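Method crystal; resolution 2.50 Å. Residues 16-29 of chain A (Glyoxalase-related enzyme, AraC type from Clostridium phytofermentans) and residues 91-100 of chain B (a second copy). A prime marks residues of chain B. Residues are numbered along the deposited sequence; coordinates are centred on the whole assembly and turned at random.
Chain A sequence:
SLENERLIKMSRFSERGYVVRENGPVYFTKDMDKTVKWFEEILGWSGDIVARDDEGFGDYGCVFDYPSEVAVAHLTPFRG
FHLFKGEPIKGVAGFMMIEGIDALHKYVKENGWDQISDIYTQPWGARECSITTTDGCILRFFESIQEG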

# COMPACT_ATOMS: atom_id res chain seq x y z
N ARG A 16 8.17 -16.82 -10.98
CA ARG A 16 8.28 -18.22 -11.35
C ARG A 16 8.31 -19.00 -10.06
O ARG A 16 9.28 -18.93 -9.30
N GLY A 17 7.22 -19.71 -9.80
CA GLY A 17 7.14 -20.50 -8.60
C GLY A 17 6.39 -19.82 -7.47
O GLY A 17 6.17 -20.45 -6.43
N TYR A 18 6.00 -18.56 -7.65
CA TYR A 18 5.29 -17.87 -6.58
C TYR A 18 4.32 -16.78 -7.06
O TYR A 18 4.55 -16.12 -8.07
N VAL A 19 3.24 -16.59 -6.30
CA VAL A 19 2.23 -15.60 -6.63
C VAL A 19 1.94 -14.70 -5.45
O VAL A 19 2.02 -15.13 -4.30
N VAL A 20 1.60 -13.45 -5.74
CA VAL A 20 1.28 -12.51 -4.67
C VAL A 20 -0.20 -12.66 -4.40
O VAL A 20 -1.03 -12.36 -5.26
N ARG A 21 -0.55 -13.13 -3.22
CA ARG A 21 -1.95 -13.31 -2.87
C ARG A 21 -2.59 -12.01 -2.40
O ARG A 21 -3.70 -11.68 -2.81
N GLU A 22 -1.89 -11.27 -1.55
CA GLU A 22 -2.42 -10.00 -1.05
C GLU A 22 -1.31 -8.99 -0.93
O GLU A 22 -0.15 -9.35 -0.74
N ASN A 23 -1.67 -7.71 -1.04
CA ASN A 23 -0.69 -6.65 -0.93
C ASN A 23 -1.31 -5.35 -0.48
O ASN A 23 -1.37 -4.40 -1.25
N GLY A 24 -1.77 -5.31 0.76
CA GLY A 24 -2.36 -4.09 1.29
C GLY A 24 -1.28 -3.13 1.73
O GLY A 24 -0.24 -3.55 2.21
N PRO A 25 -1.49 -1.81 1.55
CA PRO A 25 -0.51 -0.80 1.95
C PRO A 25 -0.19 -0.80 3.44
O PRO A 25 -1.01 -1.24 4.26
N VAL A 26 1.00 -0.33 3.79
CA VAL A 26 1.42 -0.26 5.19
C VAL A 26 1.22 1.14 5.75
O VAL A 26 1.29 2.13 5.03
N TYR A 27 0.99 1.22 7.06
CA TYR A 27 0.76 2.51 7.72
C TYR A 27 1.36 2.45 9.14
O TYR A 27 1.09 1.53 9.90
N PHE A 28 2.18 3.43 9.50
CA PHE A 28 2.79 3.40 10.82
C PHE A 28 2.18 4.38 11.81
O PHE A 28 1.83 5.49 11.45
N THR A 29 2.04 3.95 13.06
CA THR A 29 1.45 4.80 14.09
C THR A 29 2.02 4.58 15.48
O THR A 29 2.33 3.45 15.86
N GLY B 91 12.82 2.28 5.32
CA GLY B 91 12.17 1.31 6.18
C GLY B 91 11.29 0.40 5.36
O GLY B 91 11.52 0.20 4.17
N VAL B 92 10.27 -0.17 6.00
CA VAL B 92 9.34 -1.08 5.35
C VAL B 92 8.40 -0.37 4.38
O VAL B 92 7.70 0.57 4.77
N ALA B 93 8.38 -0.82 3.13
CA ALA B 93 7.51 -0.24 2.11
C ALA B 93 6.40 -1.19 1.70
O ALA B 93 5.41 -0.78 1.10
N GLY B 94 6.56 -2.48 2.00
CA GLY B 94 5.54 -3.45 1.64
C GLY B 94 5.43 -4.65 2.58
O GLY B 94 6.42 -5.08 3.18
N PHE B 95 4.22 -5.18 2.68
CA PHE B 95 3.90 -6.33 3.51
C PHE B 95 2.95 -7.17 2.67
O PHE B 95 1.74 -6.92 2.65
N MET B 96 3.50 -8.18 1.99
CA MET B 96 2.75 -9.05 1.09
C MET B 96 2.58 -10.51 1.49
O MET B 96 3.54 -11.18 1.88
N MET B 97 1.36 -11.02 1.35
CA MET B 97 1.10 -12.43 1.62
C MET B 97 1.34 -13.13 0.28
O MET B 97 0.88 -12.67 -0.76
N ILE B 98 2.08 -14.24 0.28
CA ILE B 98 2.33 -14.95 -0.97
C ILE B 98 2.28 -16.47 -0.83
O ILE B 98 2.20 -17.02 0.27
N GLU B 99 2.33 -17.15 -1.97
CA GLU B 99 2.36 -18.61 -2.02
C GLU B 99 3.61 -18.97 -2.79
O GLU B 99 3.81 -18.51 -3.92
N GLY B 100 4.47 -19.77 -2.18
CA GLY B 100 5.70 -20.17 -2.83
C GLY B 100 6.88 -19.32 -2.39
O GLY B 100 7.68 -18.88 -3.21

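The two copies join edge to edge through a short antiparallel β-ladder with a bulge, and side chains pack on both faces of it and beyond its end. Val19 pairs with Glu99′ through two hydrogen bonds, Val19 N to Glu99′ O and Glu99′ N to Val19 O, both 3.1 Å. At the bulge, Met97′ O accepts from both Arg21 N (2.9 Å) and Glu22 N (3.2 Å). Met97′ N returns a bond to Glu22 O (3.1 Å).

Val20 and Ile98′ share one face. Val20 is t and Ile98′ is p, t; their CG2 atoms lie 4.2 Å apart. Val20 CG1 also reaches Met96′ SD at 4.1 Å. Tyr18, with chi1 p, points sideways and its end leads away; its ring passes Ile98′ loosely, Tyr18 CD1 to Ile98′ CD1 4.5 Å, with Gly100′ O and Glu99′ O also near it.

Val19, Glu22, Met97′ and Glu99′ lie on the other face. Glu99′ (m, t) extends until its end comes nearer chain A. There Arg21 NE forms a salt bridge with Glu99′ OE1 at 2.6 Å, and Glu99′ OE2 sits over one face of the guanidinium. Arg21 has an off-well chi1 of -122°. Met97′ is t, t, m, which brings its CE to 3.2 Å from Glu22 OE1.

Gly100′ packs against Gly17 and Tyr18. A CB here would clash with Gly17 O, and the backbone angles themselves call for glycine.

Past the ladder, a water fills in for direct pairing. It donates to Asn23 OD1 (2.9 Å) and Gly24 O (2.8 Å) and accepts from Phe95′ N (2.6 Å). Beyond it the side chains that meet are apolar, though they also touch backbone carbonyls. Val26 (m) points toward chain B, with CG1 3.8 Å from Phe95′ CB. Phe28 (m) also points in, and its CZ lies 3.9 Å from the CB of Val92′ (t). Val92′ O meets the edge of the Phe28 ring.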

# COMPACT_ATOMS: atom_id res chain seq x y z
CB ARG A 16 9.56 -18.47 -12.16
CG ARG A 16 9.44 -19.64 -13.14
CD ARG A 16 8.29 -19.41 -14.13
NE ARG A 16 6.98 -19.68 -13.53
CZ ARG A 16 5.83 -19.22 -14.01
NH1 ARG A 16 5.81 -18.48 -15.11
NH2 ARG A 16 4.69 -19.53 -13.40
CB TYR A 18 6.30 -17.26 -5.61
CG TYR A 18 6.76 -15.88 -5.99
CD1 TYR A 18 6.02 -14.75 -5.63
CD2 TYR A 18 7.93 -15.70 -6.73
CE1 TYR A 18 6.44 -13.48 -5.99
CE2 TYR A 18 8.35 -14.43 -7.10
CZ TYR A 18 7.60 -13.32 -6.73
OH TYR A 18 7.99 -12.07 -7.11
CB VAL A 19 0.89 -16.25 -7.04
CG1 VAL A 19 1.09 -17.20 -8.19
CG2 VAL A 19 0.28 -16.97 -5.84
CB VAL A 20 1.61 -11.06 -5.08
CG1 VAL A 20 1.14 -10.09 -3.99
CG2 VAL A 20 3.10 -10.90 -5.30
CB ARG A 21 -2.08 -14.37 -1.78
CG ARG A 21 -2.96 -15.56 -2.16
CD ARG A 21 -2.61 -16.09 -3.55
NE ARG A 21 -3.26 -17.36 -3.84
CZ ARG A 21 -3.29 -17.93 -5.05
NH1 ARG A 21 -2.70 -17.34 -6.08
NH2 ARG A 21 -3.90 -19.10 -5.22
CB GLU A 22 -3.07 -10.18 0.33
CG GLU A 22 -4.19 -11.20 0.35
CD GLU A 22 -5.03 -11.13 1.62
OE1 GLU A 22 -4.44 -11.04 2.72
OE2 GLU A 22 -6.28 -11.17 1.51
CB ASN A 23 0.02 -6.44 -2.27
CG ASN A 23 1.13 -5.41 -2.18
OD1 ASN A 23 1.86 -5.36 -1.20
ND2 ASN A 23 1.26 -4.59 -3.22
CB PRO A 25 -1.15 0.51 1.49
CG PRO A 25 -2.62 0.20 1.48
CD PRO A 25 -2.66 -1.19 0.91
CB VAL A 26 2.89 -0.64 5.36
CG1 VAL A 26 3.08 -2.10 5.01
CG2 VAL A 26 3.78 0.27 4.50
CB TYR A 27 -0.75 2.74 7.78
CG TYR A 27 -1.20 4.06 8.32
CD1 TYR A 27 -1.82 5.00 7.49
CD2 TYR A 27 -1.04 4.37 9.67
CE1 TYR A 27 -2.28 6.21 8.00
CE2 TYR A 27 -1.49 5.57 10.19
CZ TYR A 27 -2.11 6.49 9.35
OH TYR A 27 -2.57 7.67 9.87
CB PHE A 28 4.30 3.63 10.69
CG PHE A 28 4.99 2.55 9.91
CD1 PHE A 28 5.37 1.36 10.53
CD2 PHE A 28 5.15 2.66 8.54
CE1 PHE A 28 5.90 0.30 9.78
CE2 PHE A 28 5.67 1.62 7.79
CZ PHE A 28 6.04 0.43 8.41
CB THR A 29 -0.10 4.61 14.15
OG1 THR A 29 -0.63 5.34 15.26
CG2 THR A 29 -0.44 3.15 14.31
CB VAL B 92 8.50 -1.82 6.41
CG1 VAL B 92 7.37 -2.58 5.75
CG2 VAL B 92 9.39 -2.76 7.22
CB ALA B 93 8.33 0.15 0.89
CB PHE B 95 3.19 -5.86 4.78
CG PHE B 95 2.91 -6.95 5.78
CD1 PHE B 95 3.96 -7.66 6.36
CD2 PHE B 95 1.61 -7.22 6.19
CE1 PHE B 95 3.72 -8.62 7.35
CE2 PHE B 95 1.36 -8.18 7.18
CZ PHE B 95 2.42 -8.88 7.76
CB MET B 96 3.41 -9.04 -0.30
CG MET B 96 3.35 -7.74 -1.06
SD MET B 96 4.30 -7.82 -2.62
CE MET B 96 5.67 -6.89 -2.15
CB MET B 97 -0.35 -12.66 2.05
CG MET B 97 -0.68 -14.13 2.35
SD MET B 97 -2.46 -14.53 2.49
CE MET B 97 -2.93 -13.55 3.90
CB ILE B 98 3.72 -14.61 -1.54
CG1 ILE B 98 4.81 -15.09 -0.58
CG2 ILE B 98 3.85 -13.11 -1.77
CD1 ILE B 98 6.21 -14.94 -1.15
CB GLU B 99 1.12 -19.16 -2.72
CG GLU B 99 -0.15 -19.02 -1.90
CD GLU B 99 -1.41 -19.32 -2.71
OE1 GLU B 99 -2.52 -19.15 -2.16
OE2 GLU B 99 -1.28 -19.71 -3.89
O HOH W 1 2.41 -3.96 1.30